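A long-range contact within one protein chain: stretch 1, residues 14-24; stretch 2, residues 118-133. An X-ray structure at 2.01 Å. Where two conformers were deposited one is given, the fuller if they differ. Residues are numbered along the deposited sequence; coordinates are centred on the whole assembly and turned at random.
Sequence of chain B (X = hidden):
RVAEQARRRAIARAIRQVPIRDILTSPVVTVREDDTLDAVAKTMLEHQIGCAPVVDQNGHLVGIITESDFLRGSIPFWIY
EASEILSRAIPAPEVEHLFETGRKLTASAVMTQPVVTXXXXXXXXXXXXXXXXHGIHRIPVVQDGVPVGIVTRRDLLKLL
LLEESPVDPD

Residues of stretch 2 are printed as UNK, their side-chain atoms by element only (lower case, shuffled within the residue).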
# COMPACT_ATOMS: atom_id res chain seq x y z
N ALA B 14 10.50 16.68 16.38
CA ALA B 14 9.43 16.20 17.26
C ALA B 14 8.79 14.94 16.71
O ALA B 14 8.46 14.00 17.46
CB ALA B 14 8.38 17.28 17.41
N ILE B 15 8.62 14.90 15.40
CA ILE B 15 7.97 13.75 14.78
C ILE B 15 8.84 12.50 14.92
O ILE B 15 8.32 11.44 15.22
CB ILE B 15 7.60 14.06 13.31
CG1 ILE B 15 6.38 14.95 13.32
CG2 ILE B 15 7.36 12.80 12.47
CD1 ILE B 15 5.97 15.50 11.97
N ARG B 16 10.16 12.63 14.79
CA ARG B 16 11.03 11.46 14.97
C ARG B 16 11.02 10.88 16.40
O ARG B 16 11.39 9.72 16.60
CB ARG B 16 12.48 11.77 14.61
CG ARG B 16 12.73 11.95 13.13
CD ARG B 16 14.19 12.25 12.93
NE ARG B 16 15.04 11.22 13.55
CZ ARG B 16 15.50 10.14 12.91
NH1 ARG B 16 16.28 9.27 13.55
NH2 ARG B 16 15.20 9.94 11.63
N GLN B 17 10.57 11.67 17.37
CA GLN B 17 10.59 11.22 18.75
C GLN B 17 9.29 10.60 19.20
O GLN B 17 9.21 10.07 20.29
CB GLN B 17 10.98 12.36 19.70
CG GLN B 17 12.44 12.82 19.50
CD GLN B 17 13.44 11.66 19.54
OE1 GLN B 17 14.24 11.48 18.62
NE2 GLN B 17 13.41 10.87 20.62
N VAL B 18 8.26 10.66 18.36
CA VAL B 18 7.00 9.97 18.64
C VAL B 18 7.19 8.46 18.87
O VAL B 18 7.84 7.79 18.07
CB VAL B 18 6.04 10.18 17.46
CG1 VAL B 18 4.78 9.30 17.57
CG2 VAL B 18 5.71 11.69 17.30
N PRO B 19 6.65 7.90 19.96
CA PRO B 19 6.91 6.45 20.08
C PRO B 19 6.04 5.66 19.12
O PRO B 19 4.91 6.06 18.83
CB PRO B 19 6.55 6.13 21.54
CG PRO B 19 5.67 7.27 21.99
CD PRO B 19 6.05 8.49 21.17
N ILE B 20 6.60 4.57 18.61
CA ILE B 20 5.88 3.65 17.73
C ILE B 20 4.47 3.33 18.18
O ILE B 20 3.54 3.37 17.37
CB ILE B 20 6.65 2.31 17.53
CG1 ILE B 20 7.84 2.56 16.64
CG2 ILE B 20 5.77 1.29 16.81
CD1 ILE B 20 7.42 3.25 15.38
N ARG B 21 4.29 3.02 19.45
CA ARG B 21 2.96 2.61 19.92
C ARG B 21 1.88 3.67 19.60
O ARG B 21 0.71 3.33 19.48
CB ARG B 21 2.97 2.20 21.40
CG ARG B 21 2.38 3.23 22.35
CD ARG B 21 2.78 2.97 23.80
NE ARG B 21 3.91 3.82 24.17
CZ ARG B 21 5.02 3.37 24.74
NH1 ARG B 21 5.15 2.07 25.02
NH2 ARG B 21 6.00 4.22 25.03
N ASP B 22 2.30 4.93 19.42
CA ASP B 22 1.36 6.01 19.07
C ASP B 22 0.85 5.93 17.62
O ASP B 22 -0.17 6.49 17.31
CB ASP B 22 1.99 7.39 19.31
CG ASP B 22 1.98 7.80 20.77
OD1 ASP B 22 1.41 7.08 21.62
OD2 ASP B 22 2.54 8.87 21.07
N ILE B 23 1.57 5.23 16.75
CA ILE B 23 1.13 5.13 15.37
C ILE B 23 0.42 3.82 15.06
O ILE B 23 -0.12 3.65 13.97
CB ILE B 23 2.24 5.41 14.33
CG1 ILE B 23 3.22 4.24 14.21
CG2 ILE B 23 3.00 6.69 14.69
CD1 ILE B 23 4.27 4.45 13.07
N LEU B 24 0.41 2.90 16.03
CA LEU B 24 -0.33 1.65 15.87
C LEU B 24 -1.78 1.88 16.24
O LEU B 24 -2.19 1.59 17.36
CB LEU B 24 0.26 0.56 16.77
CG LEU B 24 1.68 0.19 16.37
CD1 LEU B 24 2.26 -0.86 17.32
CD2 LEU B 24 1.72 -0.30 14.91
N UNK B 118 10.67 -4.30 15.76
CA UNK B 118 10.70 -3.16 16.67
C UNK B 118 9.90 -3.44 17.95
O UNK B 118 9.09 -4.39 17.99
c UNK B 118 10.15 -1.92 15.97
N UNK B 119 10.14 -2.62 18.97
CA UNK B 119 9.35 -2.63 20.21
C UNK B 119 8.49 -1.35 20.24
O UNK B 119 8.86 -0.35 19.63
c UNK B 119 10.27 -2.71 21.44
N UNK B 120 7.32 -1.39 20.89
CA UNK B 120 6.41 -0.23 20.84
C UNK B 120 6.95 1.06 21.50
O UNK B 120 6.47 2.18 21.23
c UNK B 120 5.16 -0.75 21.56
c UNK B 120 5.64 -1.86 22.42
c UNK B 120 6.71 -2.53 21.61
N UNK B 121 7.95 0.91 22.36
CA UNK B 121 8.55 2.07 22.98
C UNK B 121 9.66 2.70 22.12
O UNK B 121 10.18 3.72 22.50
o UNK B 121 11.10 -1.39 24.60
c UNK B 121 10.15 -0.64 24.27
c UNK B 121 10.38 0.88 24.34
c UNK B 121 9.10 1.72 24.37
o UNK B 121 9.04 -1.10 23.89
N UNK B 122 10.03 2.08 21.00
CA UNK B 122 11.02 2.67 20.08
C UNK B 122 10.43 3.92 19.36
O UNK B 122 9.22 4.06 19.21
c UNK B 122 11.45 1.66 18.99
o UNK B 122 12.92 0.58 20.59
c UNK B 122 12.26 0.46 19.52
o UNK B 122 12.27 -0.61 18.82
N UNK B 123 11.29 4.78 18.85
CA UNK B 123 10.80 5.99 18.22
C UNK B 123 10.52 5.80 16.73
O UNK B 123 11.11 4.97 16.06
o UNK B 123 12.93 6.88 17.61
c UNK B 123 11.81 7.13 18.40
N UNK B 124 9.64 6.64 16.22
CA UNK B 124 9.41 6.71 14.78
C UNK B 124 10.74 6.88 13.99
O UNK B 124 10.98 6.16 13.02
c UNK B 124 8.53 8.32 13.01
c UNK B 124 6.97 7.41 14.78
c UNK B 124 8.40 7.86 14.45
N UNK B 125 11.60 7.80 14.45
CA UNK B 125 12.87 8.04 13.79
C UNK B 125 13.69 6.76 13.67
O UNK B 125 14.25 6.44 12.62
N UNK B 126 13.71 5.98 14.73
CA UNK B 126 14.57 4.80 14.76
C UNK B 126 14.03 3.69 13.83
O UNK B 126 14.80 3.00 13.16
c UNK B 126 14.69 4.30 16.21
o UNK B 126 13.47 3.68 16.60
N UNK B 127 12.72 3.51 13.77
CA UNK B 127 12.16 2.54 12.84
C UNK B 127 12.32 3.06 11.38
O UNK B 127 12.65 2.30 10.47
c UNK B 127 10.71 2.11 13.23
c UNK B 127 9.12 0.09 13.12
c UNK B 127 10.24 0.92 12.41
c UNK B 127 9.72 3.18 12.97
N UNK B 128 12.11 4.35 11.17
CA UNK B 128 12.38 4.95 9.85
C UNK B 128 13.82 4.65 9.41
O UNK B 128 14.08 4.29 8.26
c UNK B 128 12.14 6.44 9.90
N UNK B 129 14.75 4.78 10.34
CA UNK B 129 16.14 4.47 10.07
C UNK B 129 16.34 3.02 9.72
O UNK B 129 17.11 2.70 8.83
o UNK B 129 17.59 6.86 12.47
c UNK B 129 17.00 4.88 11.26
o UNK B 129 16.63 7.09 10.47
c UNK B 129 17.08 6.39 11.42
N UNK B 130 15.64 2.14 10.44
CA UNK B 130 15.64 0.71 10.16
C UNK B 130 15.17 0.43 8.73
O UNK B 130 15.78 -0.35 8.01
o UNK B 130 13.27 -0.86 13.49
c UNK B 130 15.41 -0.33 12.53
c UNK B 130 14.48 -1.09 13.47
c UNK B 130 14.75 -0.05 11.16
n UNK B 130 15.05 -1.99 14.27
N UNK B 131 14.07 1.08 8.34
CA UNK B 131 13.47 0.89 7.00
C UNK B 131 14.52 1.08 5.91
O UNK B 131 14.83 0.15 5.17
c UNK B 131 12.34 1.89 6.70
c UNK B 131 8.53 0.25 7.89
c UNK B 131 10.99 1.56 7.26
se UNK B 131 9.88 0.15 6.49
N UNK B 132 15.06 2.29 5.84
CA UNK B 132 16.05 2.65 4.83
C UNK B 132 17.31 1.78 4.88
O UNK B 132 17.78 1.33 3.84
n UNK B 132 17.36 7.83 7.36
c UNK B 132 15.88 6.51 5.38
c UNK B 132 16.03 7.91 7.40
n UNK B 132 15.43 8.60 8.37
n UNK B 132 15.31 7.30 6.47
c UNK B 132 16.46 4.12 4.98
c UNK B 132 15.34 5.07 5.33
N UNK B 133 17.85 1.57 6.08
CA UNK B 133 19.12 0.85 6.25
C UNK B 133 19.06 -0.57 5.74
O UNK B 133 20.02 -1.07 5.18
n UNK B 133 20.55 2.76 10.65
c UNK B 133 19.55 0.86 7.71
n UNK B 133 18.89 1.70 11.85
n UNK B 133 20.23 0.47 10.42
c UNK B 133 21.30 0.28 9.44
c UNK B 133 20.73 -0.05 8.05
c UNK B 133 19.89 1.64 10.97
O HOH W 1 14.80 9.09 17.07

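Position 118 has one side-chain carbon. Its CB points toward stretch 1 but stays 5.1 Å from Ile20 CG1. It is Ala118. Position 119 also has a single carbon, and it points away. This is Ala119, the start of a type I turn.

At position 120 three carbons close a ring onto the backbone N. Its CB lies 3.7 Å from Arg21 CB. It is Pro120. Arg21 N donates to Pro120 O at 2.9 Å.

Position 121 carries three carbons, the third with two oxygens. CA-to-CB points away overall, though CB lies 4.0 Å from Arg21 NH1. It is Glu121, exposed.

Position 122 has two carbons, the second with two oxygens, one of which accepts from Ala119 N at 2.9 Å. It is Asp122. Ile20 N donates to Asp122 O at 2.7 Å, almost linearly.

Position 123 has one carbon, then one oxygen. CB is 3.2 Å from Arg16 O. The oxygen accepts from the N of residue 126, capping the helix. A water joins it to Gln17 OE1. This fits Ser123.

Position 124 has three carbons, forked at CB, which sits 3.7 Å from Ile15 O. It is Val124. Its CG2 lies 4.0 Å from both Val18 CB and Ile23 CG2.

Position 125 has no side-chain atoms. Its CA lies over one face of the Arg16 guanidinium, where a CB would clash with Arg16 CZ. It is Gly125.

Position 126 has one carbon and one oxygen, which donates to Ser123 O. It is Ser126.

Position 127 has four carbons, forked at the first, one arm two carbons long. It is Ile127.

Position 128 has one carbon and no contact: Ala128. Position 129 has two carbons and a pair of oxygens, at the Arg16 guanidinium edge. It is Asp129.

Position 130 has three carbons, the third carrying one oxygen and one nitrogen: Gln130. Position 131 has two carbons, selenium and one more carbon, unbranched and out of reach: Met131, as selenomethionine.

Position 132 has three carbons, a nitrogen, then a carbon carrying two nitrogens, near Arg16. It is Arg132, with NH1 3.5 Å from Arg16 NH2. Position 133 has the same atoms, out of reach: Arg133. Both are poorly ordered.

Backbone bonds set the register. Val124 N donates to Val18 O at 2.8 Å, and Gly125 N to Arg16 O at 2.9 Å. Ile20 CD1 packs against Ile127 CG2 at 3.3 Å. Arg16 NH1 bridges to Asp129 OD2 at 2.9 Å. Asp129 also pairs with Arg132, offsetting the arginines' like charges.

Stretch 2 118-133: AAPEDSVGSIADQMRR
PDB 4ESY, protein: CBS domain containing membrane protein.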